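PDB 3OYR: trans-isoprenyl diphosphate synthase, which elongates allylic diphosphates with isopentenyl diphosphate as a trans-prenyl transferase, probably supplying octaprenyl diphosphate for the side chains of isoprenoid quinones. Local coordinates for the interface of chains A and B. Numbering follows the deposited sequence. Chains: chain A/B, Trans-isoprenyl diphosphate synthase.

The interface of chains A and B. Residues chain A 141, 145, 150, 153-154, 157; chain B 141, 145, 148, 150, 153.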
loop_
_atom_site.group_PDB
_atom_site.type_symbol
_atom_site.label_atom_id
_atom_site.label_comp_id
_atom_site.label_asym_id
_atom_site.label_seq_id
_atom_site.Cartn_x
_atom_site.Cartn_y
_atom_site.Cartn_z
ATOM N N PHE A 141 10.052 -0.288 2.429
ATOM C CA PHE A 141 10.532 -1.610 2.085
ATOM C C PHE A 141 11.775 -1.570 1.216
ATOM O O PHE A 141 12.659 -2.402 1.366
ATOM C CB PHE A 141 9.408 -2.442 1.475
ATOM C CG PHE A 141 8.490 -2.998 2.507
ATOM C CD1 PHE A 141 7.455 -2.227 3.026
ATOM C CD2 PHE A 141 8.685 -4.269 3.000
ATOM C CE1 PHE A 141 6.627 -2.717 4.013
ATOM C CE2 PHE A 141 7.851 -4.783 3.992
ATOM C CZ PHE A 141 6.822 -4.003 4.498
ATOM N N VAL A 145 15.377 -3.254 2.202
ATOM C CA VAL A 145 16.163 -4.046 1.243
ATOM C C VAL A 145 17.632 -3.636 1.265
ATOM O O VAL A 145 18.531 -4.487 1.207
ATOM C CB VAL A 145 15.583 -3.928 -0.206
ATOM C CG1 VAL A 145 16.605 -4.347 -1.268
ATOM C CG2 VAL A 145 14.302 -4.732 -0.347
ATOM N N MET A 150 16.896 -9.956 5.823
ATOM C CA MET A 150 15.630 -10.608 5.497
ATOM C C MET A 150 14.732 -10.797 6.721
ATOM O O MET A 150 13.508 -10.684 6.626
ATOM C CB MET A 150 15.833 -11.928 4.739
ATOM C CG MET A 150 14.526 -12.515 4.185
ATOM S SD MET A 150 13.907 -11.684 2.703
ATOM C CE MET A 150 12.768 -10.548 3.264
ATOM N N LEU A 153 12.945 -7.444 7.365
ATOM C CA LEU A 153 11.864 -7.258 6.402
ATOM C C LEU A 153 10.654 -8.114 6.768
ATOM O O LEU A 153 9.510 -7.674 6.660
ATOM C CB LEU A 153 12.340 -7.596 4.988
ATOM C CG LEU A 153 12.981 -6.455 4.197
ATOM C CD1 LEU A 153 14.330 -6.880 3.635
ATOM C CD2 LEU A 153 12.057 -5.983 3.085
ATOM N N GLU A 154 10.923 -9.340 7.203
ATOM C CA GLU A 154 9.890 -10.276 7.604
ATOM C C GLU A 154 9.095 -9.701 8.748
ATOM O O GLU A 154 7.860 -9.654 8.684
ATOM C CB GLU A 154 10.507 -11.619 8.011
ATOM C CG GLU A 154 9.489 -12.748 8.101
ATOM C CD GLU A 154 9.125 -13.129 9.516
ATOM O OE1 GLU A 154 9.971 -13.782 10.165
ATOM O OE2 GLU A 154 7.993 -12.808 9.961
ATOM N N ALA A 157 7.101 -6.589 7.476
ATOM C CA ALA A 157 6.032 -6.976 6.552
ATOM C C ALA A 157 4.835 -7.547 7.308
ATOM O O ALA A 157 3.685 -7.137 7.066
ATOM C CB ALA A 157 6.528 -7.941 5.488
ATOM N N PHE B 141 4.205 -8.613 0.302
ATOM C CA PHE B 141 5.596 -8.630 0.830
ATOM C C PHE B 141 5.941 -9.765 1.754
ATOM O O PHE B 141 7.070 -10.304 1.705
ATOM C CB PHE B 141 5.971 -7.281 1.441
ATOM C CG PHE B 141 6.321 -6.269 0.407
ATOM C CD1 PHE B 141 5.323 -5.615 -0.302
ATOM C CD2 PHE B 141 7.650 -6.005 0.099
ATOM C CE1 PHE B 141 5.635 -4.700 -1.291
ATOM C CE2 PHE B 141 7.980 -5.071 -0.889
ATOM C CZ PHE B 141 6.962 -4.421 -1.584
ATOM N N VAL B 145 8.952 -12.350 1.031
ATOM C CA VAL B 145 9.861 -12.746 2.103
ATOM C C VAL B 145 10.057 -14.269 2.158
ATOM O O VAL B 145 11.195 -14.760 2.292
ATOM C CB VAL B 145 9.383 -12.186 3.477
ATOM C CG1 VAL B 145 10.098 -12.869 4.598
ATOM C CG2 VAL B 145 9.609 -10.649 3.562
ATOM N N ASN B 148 12.661 -15.889 -0.055
ATOM C CA ASN B 148 14.062 -15.588 0.297
ATOM C C ASN B 148 14.873 -14.963 -0.845
ATOM O O ASN B 148 16.096 -14.998 -0.850
ATOM C CB ASN B 148 14.781 -16.841 0.827
ATOM C CG ASN B 148 15.241 -16.687 2.241
ATOM O OD1 ASN B 148 15.500 -15.575 2.722
ATOM N ND2 ASN B 148 15.362 -17.808 2.927
ATOM N N MET B 150 16.048 -11.790 -2.164
ATOM C CA MET B 150 16.198 -10.377 -1.852
ATOM C C MET B 150 16.145 -9.498 -3.098
ATOM O O MET B 150 15.598 -8.386 -3.073
ATOM C CB MET B 150 17.448 -10.121 -0.993
ATOM C CG MET B 150 17.544 -8.682 -0.479
ATOM S SD MET B 150 16.347 -8.102 0.768
ATOM C CE MET B 150 14.873 -9.030 0.592
ATOM N N LEU B 153 12.538 -9.192 -4.189
ATOM C CA LEU B 153 11.899 -8.244 -3.282
ATOM C C LEU B 153 12.251 -6.776 -3.574
ATOM O O LEU B 153 11.392 -5.906 -3.531
ATOM C CB LEU B 153 12.218 -8.595 -1.832
ATOM C CG LEU B 153 11.055 -8.307 -0.890
ATOM C CD1 LEU B 153 11.031 -9.312 0.228
ATOM C CD2 LEU B 153 11.155 -6.905 -0.316
#
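Helices 126-145 and 150-172 of chain A pack against their symmetry mates in chain B, forming an apolar patch of the two-fold dimer interface. A:Met150 runs obliquely across the chain B side chains. From CB, which lies at the margin of contact with the amide oxygen of B:Asn148, its CG swings anti to the backbone N (chi1 -171°) and comes 3.5 Å from B:Asn148 OD1, a van der Waals approach. Bends at chi2 and chi3 (76° and -96°) then fold the thioether inward. SD meets the methyl CE of B:Met150 at 3.5 Å, so the two methionines cross near the two-fold axis. The terminal CE packs against B:Val145 and lies 3.7 Å from CD1 of B:Leu153. B:Val145 turns its CG1 branch toward the aliphatic stem of A:Glu154, whose CG lies 3.6 Å away. Closer to the axis, the two copies of Leu153 touch through their CD2 methyls at 3.6 Å, while A:Leu153 CD1 points tip to tip at the sulfur of B:Met150. Deeper along the helices, A:Phe141 and B:Phe141 reach toward each other. CG of B:Phe141 sits 4.0 Å above the A:Phe141 ring plane, displaced toward the rim. A:Phe141 CD2 approaches B:Phe141 CD2 to 3.5 Å. The inclined rings meet by their CG-CD2 sides, not as a parallel stack. With contacts almost wholly by carbon and sulfur, this patch probably helps hold the subunits together through apolar burial, consistent with the dimeric assembly typical of trans-prenyl synthases.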